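Local coordinates for protein 5'-Methylthioadenosine Nucleosidase (Arabidopsis thaliana, PDB 3LGS) that is a nucleosidase of the phosphorylase superfamily that binds S-adenosyl-L-homocysteine or adenine in one pocket formed at its central sheet, at residues Asp109-Ala114 with Leu213-Val218; Gly115-Phe120 with Lys221-Leu226; Lys121-Asn126 with Asp195-Asp200. One frame throughout, in Å; residues are numbered along the deposited sequence. Where two conformers were deposited one is given.

Contact 1 (Asp109-Ala114 with Leu213-Val218)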
# COMPACT_ATOMS: atom_id res chain seq x y z
N ASP A 109 -6.20 -20.78 -4.61
CA ASP A 109 -7.61 -20.93 -4.33
C ASP A 109 -8.02 -20.05 -3.16
O ASP A 109 -9.13 -19.54 -3.14
CB ASP A 109 -7.99 -22.39 -4.08
CG ASP A 109 -7.69 -23.28 -5.29
OD1 ASP A 109 -8.03 -22.87 -6.43
OD2 ASP A 109 -7.10 -24.36 -5.11
N ILE A 110 -7.10 -19.86 -2.21
CA ILE A 110 -7.36 -19.18 -0.95
C ILE A 110 -6.07 -18.56 -0.42
O ILE A 110 -4.98 -19.12 -0.59
CB ILE A 110 -7.97 -20.15 0.13
CG1 ILE A 110 -8.38 -19.39 1.39
CG2 ILE A 110 -6.99 -21.31 0.48
CD1 ILE A 110 -9.53 -20.02 2.14
N ILE A 111 -6.20 -17.40 0.21
CA ILE A 111 -5.05 -16.74 0.82
C ILE A 111 -5.20 -16.78 2.33
O ILE A 111 -6.28 -16.58 2.85
CB ILE A 111 -4.88 -15.28 0.32
CG1 ILE A 111 -4.53 -15.26 -1.16
CG2 ILE A 111 -3.78 -14.53 1.08
CD1 ILE A 111 -4.69 -13.91 -1.79
N ILE A 112 -4.13 -17.07 3.04
CA ILE A 112 -4.14 -16.89 4.48
C ILE A 112 -3.11 -15.84 4.85
O ILE A 112 -1.93 -15.98 4.52
CB ILE A 112 -3.89 -18.18 5.26
CG1 ILE A 112 -4.92 -19.25 4.87
CG2 ILE A 112 -3.92 -17.88 6.77
CD1 ILE A 112 -4.47 -20.68 5.18
N ASN A 113 -3.59 -14.79 5.52
CA ASN A 113 -2.72 -13.77 6.06
C ASN A 113 -2.50 -14.10 7.54
O ASN A 113 -3.39 -13.90 8.38
CB ASN A 113 -3.33 -12.37 5.86
CG ASN A 113 -2.51 -11.28 6.49
OD1 ASN A 113 -3.06 -10.34 7.07
ND2 ASN A 113 -1.19 -11.40 6.41
N ALA A 114 -1.31 -14.63 7.81
CA ALA A 114 -0.87 -15.03 9.14
C ALA A 114 0.18 -14.06 9.67
O ALA A 114 1.13 -13.72 8.97
CB ALA A 114 -0.33 -16.45 9.14
N LEU A 213 -9.11 -8.93 -6.75
CA LEU A 213 -8.84 -10.08 -7.61
C LEU A 213 -9.75 -11.27 -7.31
O LEU A 213 -9.60 -12.34 -7.89
CB LEU A 213 -7.35 -10.48 -7.55
CG LEU A 213 -6.37 -9.47 -8.18
CD1 LEU A 213 -4.94 -9.77 -7.83
CD2 LEU A 213 -6.54 -9.33 -9.71
N LYS A 214 -10.70 -11.06 -6.40
CA LYS A 214 -11.74 -12.06 -6.08
C LYS A 214 -11.17 -13.39 -5.55
O LYS A 214 -11.56 -14.47 -6.00
CB LYS A 214 -12.68 -12.28 -7.29
CG LYS A 214 -13.42 -11.01 -7.76
CD LYS A 214 -14.31 -10.44 -6.62
CE LYS A 214 -15.00 -9.11 -7.00
NZ LYS A 214 -14.02 -8.07 -7.44
N ILE A 215 -10.24 -13.30 -4.60
CA ILE A 215 -9.68 -14.47 -3.95
C ILE A 215 -10.15 -14.52 -2.49
O ILE A 215 -10.09 -13.50 -1.79
CB ILE A 215 -8.12 -14.54 -4.05
CG1 ILE A 215 -7.62 -14.24 -5.47
CG2 ILE A 215 -7.60 -15.89 -3.59
CD1 ILE A 215 -8.03 -15.26 -6.54
N PRO A 216 -10.66 -15.68 -2.05
CA PRO A 216 -11.00 -15.87 -0.64
C PRO A 216 -9.78 -15.60 0.25
O PRO A 216 -8.67 -16.09 -0.03
CB PRO A 216 -11.40 -17.35 -0.57
CG PRO A 216 -11.87 -17.67 -1.96
CD PRO A 216 -11.06 -16.83 -2.88
N VAL A 217 -9.98 -14.80 1.29
CA VAL A 217 -8.91 -14.54 2.25
C VAL A 217 -9.39 -14.81 3.67
O VAL A 217 -10.52 -14.45 4.04
CB VAL A 217 -8.30 -13.11 2.05
CG1 VAL A 217 -9.32 -12.04 2.31
CG2 VAL A 217 -7.06 -12.93 2.90
N VAL A 218 -8.54 -15.47 4.45
CA VAL A 218 -8.79 -15.67 5.89
C VAL A 218 -7.55 -15.19 6.67
O VAL A 218 -6.43 -15.18 6.13
CB VAL A 218 -9.14 -17.15 6.26
CG1 VAL A 218 -10.27 -17.69 5.44
CG2 VAL A 218 -7.97 -18.03 6.09
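I111 and V217 pair in register as parallel strands, and the backbone ladder between 109-114 and 213-218 rests on three hydrogen bonds. I111 N donates to P216 O at 2.8 Å, V218 N donates to I111 O at 3.0 Å, and N113 N reaches V218 O at 2.9 Å. All three are nearly straight, and CA-H...O contacts such as I112 CA to V218 O at 3.3 Å run beside them.

Apolar contacts line both faces of the pair. I112 and V218 run abreast on one face, with I112 CG1 3.5 Å from V218 CG2. On the other face I111 meets V217 through their CG2 methyls, while its CD1 comes to I215 CG2 at 4.0 Å. I110 has CG1 anti to the backbone N (chi1 -174°), which carries CD1 to V218 CG1 at 4.1 Å. Just before the paired strands, the P216 ring sits against a backbone carbonyl, CD 3.3 Å from D109 O.

These neighbouring strands belong to the mixed sheet of the phosphorylase-superfamily fold, with 28-32 on the other edge of 110-114. Helix 92-106 packs I103 against I111 and I215, and helix 233-259 brings V255 and I259 onto I112.

Contact 2 (Gly115-Phe120 with Lys221-Leu226). With SAH (S-adenosyl-L-homocysteine), chain E; ADE (adenine), chain F.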
# COMPACT_ATOMS: atom_id res chain seq x y z
N GLY A 115 -0.01 -13.62 10.91
CA GLY A 115 0.89 -12.64 11.49
C GLY A 115 0.61 -12.40 12.94
O GLY A 115 -0.22 -13.09 13.56
N THR A 116 1.32 -11.43 13.49
CA THR A 116 1.15 -11.04 14.87
C THR A 116 0.33 -9.77 14.90
O THR A 116 0.17 -9.10 13.87
CB THR A 116 2.52 -10.80 15.56
OG1 THR A 116 3.38 -10.07 14.67
CG2 THR A 116 3.16 -12.13 15.93
N CYS A 117 -0.19 -9.43 16.07
CA CYS A 117 -1.10 -8.32 16.22
C CYS A 117 -1.13 -7.92 17.68
O CYS A 117 -0.68 -8.66 18.55
CB CYS A 117 -2.50 -8.74 15.76
SG CYS A 117 -3.36 -9.87 16.89
N GLY A 118 -1.62 -6.71 17.94
CA GLY A 118 -1.94 -6.31 19.30
C GLY A 118 -3.38 -6.71 19.56
O GLY A 118 -4.15 -6.91 18.62
N GLY A 119 -3.73 -6.83 20.83
CA GLY A 119 -5.08 -7.24 21.23
C GLY A 119 -5.60 -6.36 22.34
O GLY A 119 -4.82 -5.81 23.12
N PHE A 120 -6.92 -6.19 22.40
CA PHE A 120 -7.56 -5.47 23.49
C PHE A 120 -8.09 -6.46 24.52
O PHE A 120 -9.01 -7.24 24.23
CB PHE A 120 -8.68 -4.56 22.95
CG PHE A 120 -8.16 -3.36 22.20
CD1 PHE A 120 -7.94 -2.16 22.85
CD2 PHE A 120 -7.88 -3.44 20.83
CE1 PHE A 120 -7.44 -1.05 22.16
CE2 PHE A 120 -7.39 -2.34 20.14
CZ PHE A 120 -7.18 -1.14 20.81
N LYS A 221 -4.27 -14.16 13.26
CA LYS A 221 -3.62 -13.06 13.96
C LYS A 221 -3.34 -13.47 15.42
O LYS A 221 -4.25 -13.75 16.21
CB LYS A 221 -4.52 -11.80 13.91
CG LYS A 221 -4.84 -11.31 12.47
CD LYS A 221 -3.58 -10.75 11.82
CE LYS A 221 -3.75 -10.39 10.37
NZ LYS A 221 -2.49 -9.77 9.84
N ALA A 222 -2.06 -13.51 15.76
CA ALA A 222 -1.61 -14.00 17.06
C ALA A 222 -1.18 -12.80 17.90
O ALA A 222 -0.34 -12.00 17.48
CB ALA A 222 -0.44 -14.95 16.85
N VAL A 223 -1.78 -12.67 19.08
CA VAL A 223 -1.61 -11.51 19.96
C VAL A 223 -0.25 -11.50 20.68
O VAL A 223 0.03 -12.38 21.50
CB VAL A 223 -2.74 -11.47 21.04
CG1 VAL A 223 -2.64 -10.22 21.90
CG2 VAL A 223 -4.09 -11.54 20.39
N THR A 224 0.57 -10.48 20.39
CA THR A 224 1.89 -10.35 21.04
C THR A 224 1.90 -9.36 22.19
O THR A 224 2.81 -9.40 23.04
CB THR A 224 3.03 -9.98 20.04
OG1 THR A 224 2.67 -8.83 19.27
CG2 THR A 224 3.36 -11.13 19.10
N ASP A 225 0.91 -8.47 22.21
CA ASP A 225 0.87 -7.38 23.19
C ASP A 225 -0.55 -6.85 23.37
O ASP A 225 -1.35 -6.84 22.41
CB ASP A 225 1.74 -6.22 22.73
CG ASP A 225 1.39 -5.76 21.33
OD1 ASP A 225 0.55 -4.84 21.19
OD2 ASP A 225 1.93 -6.35 20.38
N LEU A 226 -0.83 -6.39 24.59
CA LEU A 226 -2.13 -5.80 24.93
C LEU A 226 -2.10 -4.28 24.81
O LEU A 226 -1.41 -3.57 25.57
CB LEU A 226 -2.59 -6.27 26.32
CG LEU A 226 -2.66 -7.81 26.47
CD1 LEU A 226 -2.91 -8.27 27.93
CD2 LEU A 226 -3.72 -8.39 25.53
C4' SAH E . 4.28 -6.90 13.18
O4' SAH E . 3.27 -7.51 14.01
C3' SAH E . 3.60 -5.78 12.42
O3' SAH E . 3.77 -5.97 11.00
C2' SAH E . 2.13 -5.84 12.79
O2' SAH E . 1.36 -6.33 11.68
C1' SAH E . 2.02 -6.82 13.94
N9 SAH E . 1.65 -6.17 15.24
C8 SAH E . 1.91 -6.69 16.46
N7 SAH E . 1.44 -5.88 17.45
C5 SAH E . 0.87 -4.81 16.87
C6 SAH E . 0.20 -3.58 17.34
N6 SAH E . 0.03 -3.30 18.66
N1 SAH E . -0.24 -2.72 16.40
C2 SAH E . -0.08 -2.96 15.10
N3 SAH E . 0.52 -4.06 14.60
C4 SAH E . 1.01 -5.02 15.42
N9 ADE F . 1.57 -6.02 15.53
C8 ADE F . 1.75 -6.51 16.79
N7 ADE F . 1.28 -5.73 17.73
C5 ADE F . 0.76 -4.65 17.04
C6 ADE F . 0.12 -3.47 17.47
N6 ADE F . -0.11 -3.17 18.76
N1 ADE F . -0.26 -2.60 16.52
C2 ADE F . -0.02 -2.89 15.24
N3 ADE F . 0.57 -3.97 14.73
C4 ADE F . 0.94 -4.82 15.69
O HOH W 1 0.01 -9.47 11.28
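Two neighbouring parallel strands of the phosphorylase-superfamily sheet, 115-119 and 221-224, run on here into the pocket where S-adenosyl-L-homocysteine or adenine is modelled. A222 N bonds to G115 O, C117 N to A222 O, T224 N to C117 O and G119 N to D225 O, each at 2.9 Å. The C117 bond is bent, 132° at its hydrogen, with the donor above the A222 carbonyl plane; the T224 bond is almost linear. One face carries T116, A222 and D225, the other C117, K221 and V223. The CG2 methyls of T116 and T224 are 3.3 Å apart, a tight fit. C117 SG settles between K221 CB at 3.7 Å and V223 CG2. G119 lets V223 CG1 lie 3.7 Å from its N. From CB the K221 chain runs away from the sulfur to an ammonium in salt bridges with D200 and E202; NZ also donates to a water close to T116 O.

D225 faces the base because chi1 of 54° sets CG between its backbone N and carbonyl carbon: OD1 is 3.0 Å from adenine N6 and OD2 is 2.8 Å from adenine N7. T224 OG1 donates to D225 OD2 at 2.8 Å, meeting it on the anti side, 24° out of the carboxylate plane.

Contact 3 (Lys121-Asn126 with Asp195-Asp200). With SAH (S-adenosyl-L-homocysteine), chain E; ADE (adenine), chain F.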
# COMPACT_ATOMS: atom_id res chain seq x y z
N LYS A 121 -7.52 -6.42 25.73
CA LYS A 121 -7.96 -7.35 26.76
C LYS A 121 -9.43 -7.14 27.13
O LYS A 121 -10.10 -8.12 27.48
CB LYS A 121 -7.06 -7.32 28.01
CG LYS A 121 -7.19 -6.09 28.86
CD LYS A 121 -6.49 -6.29 30.20
CE LYS A 121 -6.62 -5.03 31.07
NZ LYS A 121 -6.25 -5.31 32.50
N VAL A 122 -9.93 -5.91 27.03
CA VAL A 122 -11.35 -5.62 27.28
C VAL A 122 -12.22 -6.37 26.27
O VAL A 122 -13.40 -6.61 26.51
CB VAL A 122 -11.65 -4.08 27.27
CG1 VAL A 122 -11.68 -3.50 25.84
CG2 VAL A 122 -12.96 -3.77 27.99
N LYS A 123 -11.63 -6.73 25.13
CA LYS A 123 -12.39 -7.40 24.07
C LYS A 123 -12.19 -8.91 24.13
O LYS A 123 -12.65 -9.64 23.25
CB LYS A 123 -12.02 -6.82 22.70
CG LYS A 123 -12.48 -5.38 22.46
CD LYS A 123 -14.00 -5.23 22.47
CE LYS A 123 -14.67 -6.03 21.34
NZ LYS A 123 -16.15 -5.79 21.24
N GLY A 124 -11.52 -9.37 25.18
CA GLY A 124 -11.33 -10.80 25.43
C GLY A 124 -10.04 -11.35 24.87
O GLY A 124 -9.83 -12.57 24.87
N ALA A 125 -9.16 -10.48 24.39
CA ALA A 125 -7.88 -10.94 23.83
C ALA A 125 -6.84 -11.19 24.92
O ALA A 125 -6.74 -10.41 25.87
CB ALA A 125 -7.33 -9.95 22.78
N ASN A 126 -6.08 -12.27 24.79
CA ASN A 126 -4.96 -12.55 25.67
C ASN A 126 -3.70 -12.79 24.84
O ASN A 126 -3.77 -13.27 23.71
CB ASN A 126 -5.23 -13.77 26.56
CG ASN A 126 -6.39 -13.56 27.53
OD1 ASN A 126 -6.36 -12.67 28.38
ND2 ASN A 126 -7.42 -14.40 27.41
N ASP A 195 -14.82 -0.95 17.16
CA ASP A 195 -15.04 -2.10 18.04
C ASP A 195 -14.15 -3.27 17.67
O ASP A 195 -14.57 -4.44 17.73
CB ASP A 195 -16.54 -2.50 17.99
CG ASP A 195 -16.93 -3.46 19.10
OD1 ASP A 195 -16.60 -3.20 20.29
OD2 ASP A 195 -17.59 -4.49 18.79
N ALA A 196 -12.92 -2.96 17.27
CA ALA A 196 -11.93 -3.98 16.93
C ALA A 196 -11.45 -4.67 18.18
O ALA A 196 -11.35 -4.05 19.25
CB ALA A 196 -10.74 -3.37 16.19
N THR A 197 -11.16 -5.96 18.04
CA THR A 197 -10.50 -6.73 19.08
C THR A 197 -8.99 -6.73 18.81
O THR A 197 -8.18 -6.72 19.75
CB THR A 197 -11.08 -8.18 19.12
OG1 THR A 197 -12.48 -8.11 19.44
CG2 THR A 197 -10.40 -9.04 20.16
N LEU A 198 -8.63 -6.69 17.53
CA LEU A 198 -7.25 -6.87 17.09
C LEU A 198 -6.73 -5.68 16.28
O LEU A 198 -7.48 -5.10 15.50
CB LEU A 198 -7.15 -8.15 16.26
CG LEU A 198 -7.71 -9.43 16.88
CD1 LEU A 198 -7.92 -10.52 15.82
CD2 LEU A 198 -6.83 -9.97 18.02
N LYS A 199 -5.45 -5.35 16.44
CA LYS A 199 -4.76 -4.27 15.71
C LYS A 199 -3.48 -4.78 15.01
O LYS A 199 -2.62 -5.42 15.63
CB LYS A 199 -4.41 -3.15 16.71
CG LYS A 199 -3.71 -1.93 16.13
CD LYS A 199 -3.42 -0.91 17.21
CE LYS A 199 -2.72 0.33 16.64
NZ LYS A 199 -1.34 0.02 16.11
N ASP A 200 -3.35 -4.52 13.70
CA ASP A 200 -2.19 -5.01 12.96
C ASP A 200 -1.71 -3.99 11.94
O ASP A 200 -2.18 -2.85 11.95
CB ASP A 200 -2.50 -6.37 12.31
CG ASP A 200 -3.18 -6.23 10.98
OD1 ASP A 200 -3.94 -5.25 10.78
OD2 ASP A 200 -2.93 -7.10 10.11
C4' SAH E . 4.28 -6.90 13.18
O4' SAH E . 3.27 -7.51 14.01
C3' SAH E . 3.60 -5.78 12.42
O3' SAH E . 3.77 -5.97 11.00
C2' SAH E . 2.13 -5.84 12.79
O2' SAH E . 1.36 -6.33 11.68
C1' SAH E . 2.02 -6.82 13.94
N9 SAH E . 1.65 -6.17 15.24
C8 SAH E . 1.91 -6.69 16.46
N7 SAH E . 1.44 -5.88 17.45
C5 SAH E . 0.87 -4.81 16.87
C6 SAH E . 0.20 -3.58 17.34
N6 SAH E . 0.03 -3.30 18.66
N1 SAH E . -0.24 -2.72 16.40
C2 SAH E . -0.08 -2.96 15.10
N3 SAH E . 0.52 -4.06 14.60
C4 SAH E . 1.01 -5.02 15.42
N9 ADE F . 1.57 -6.02 15.53
C8 ADE F . 1.75 -6.51 16.79
N7 ADE F . 1.28 -5.73 17.73
C5 ADE F . 0.76 -4.65 17.04
C6 ADE F . 0.12 -3.47 17.47
N6 ADE F . -0.11 -3.17 18.76
N1 ADE F . -0.26 -2.60 16.52
C2 ADE F . -0.02 -2.89 15.24
N3 ADE F . 0.57 -3.97 14.73
C4 ADE F . 0.94 -4.82 15.69
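K123 lays its side chain along 195-200, touching T197 near its root and D195 at its tip. The close part is at the root: K123 CB lies 3.5 Å from T197 OG1 and also meets T197 CG2, while CG passes A196 O at 3.7 Å. T197 presents both branches because OG1 is anti to the carbonyl carbon (chi1 -62°) and CG2 is anti to the backbone N. A125 adds its methyl, CB 4.1 Å from T197 CG2, and F131 of strand 130-138 packs on both A125 and T197, which are buried.

The backbone around it is a 3-10 turn at 121-123, with G124 N bonded to K121 O, in the loop that follows strand 110-119 of the phosphorylase-superfamily sheet. It faces the link from helix 185-194 to strand 198-200, which carries K199 and D200 to the ligand, K199 NZ 2.9 Å from adenine N1. D195, the first residue past the helix, has the positive phi of a Schellman motif.

The outer half is a single salt bridge at the surface. Bends at chi2 and chi3, both close to -63°, curl the K123 chain back toward the helix end, and NZ reaches D195 OD1 at 2.8 Å on its syn side, 34° out of the carboxylate plane. D195 OD2 is 3.1 Å from K123 NZ. The two side chains cross at about a right angle, and D195 is exposed.

Overall arrangement
Contacts 1 and 2 are successive parts of one strand pair, 110-119 with 217-224, their centres about 20 Å apart on opposite sides of the chain's centre. The centre of contact 3 is about 8 Å from that of contact 2 and about 22 Å from that of contact 1; its strand 198-200 runs antiparallel to 110-119 in the same mixed sheet. Along the chain, 109-126 supplies the first segment of all three; 195-200 follows, then 213-226, so contact 3 falls within the spans of the other two. A shared lysine, K221, ties all three, its NZ also meeting N113 OD1 of contact 1. Contact 1 lies away from the ligand, whereas the strands of contacts 2 and 3 both touch it.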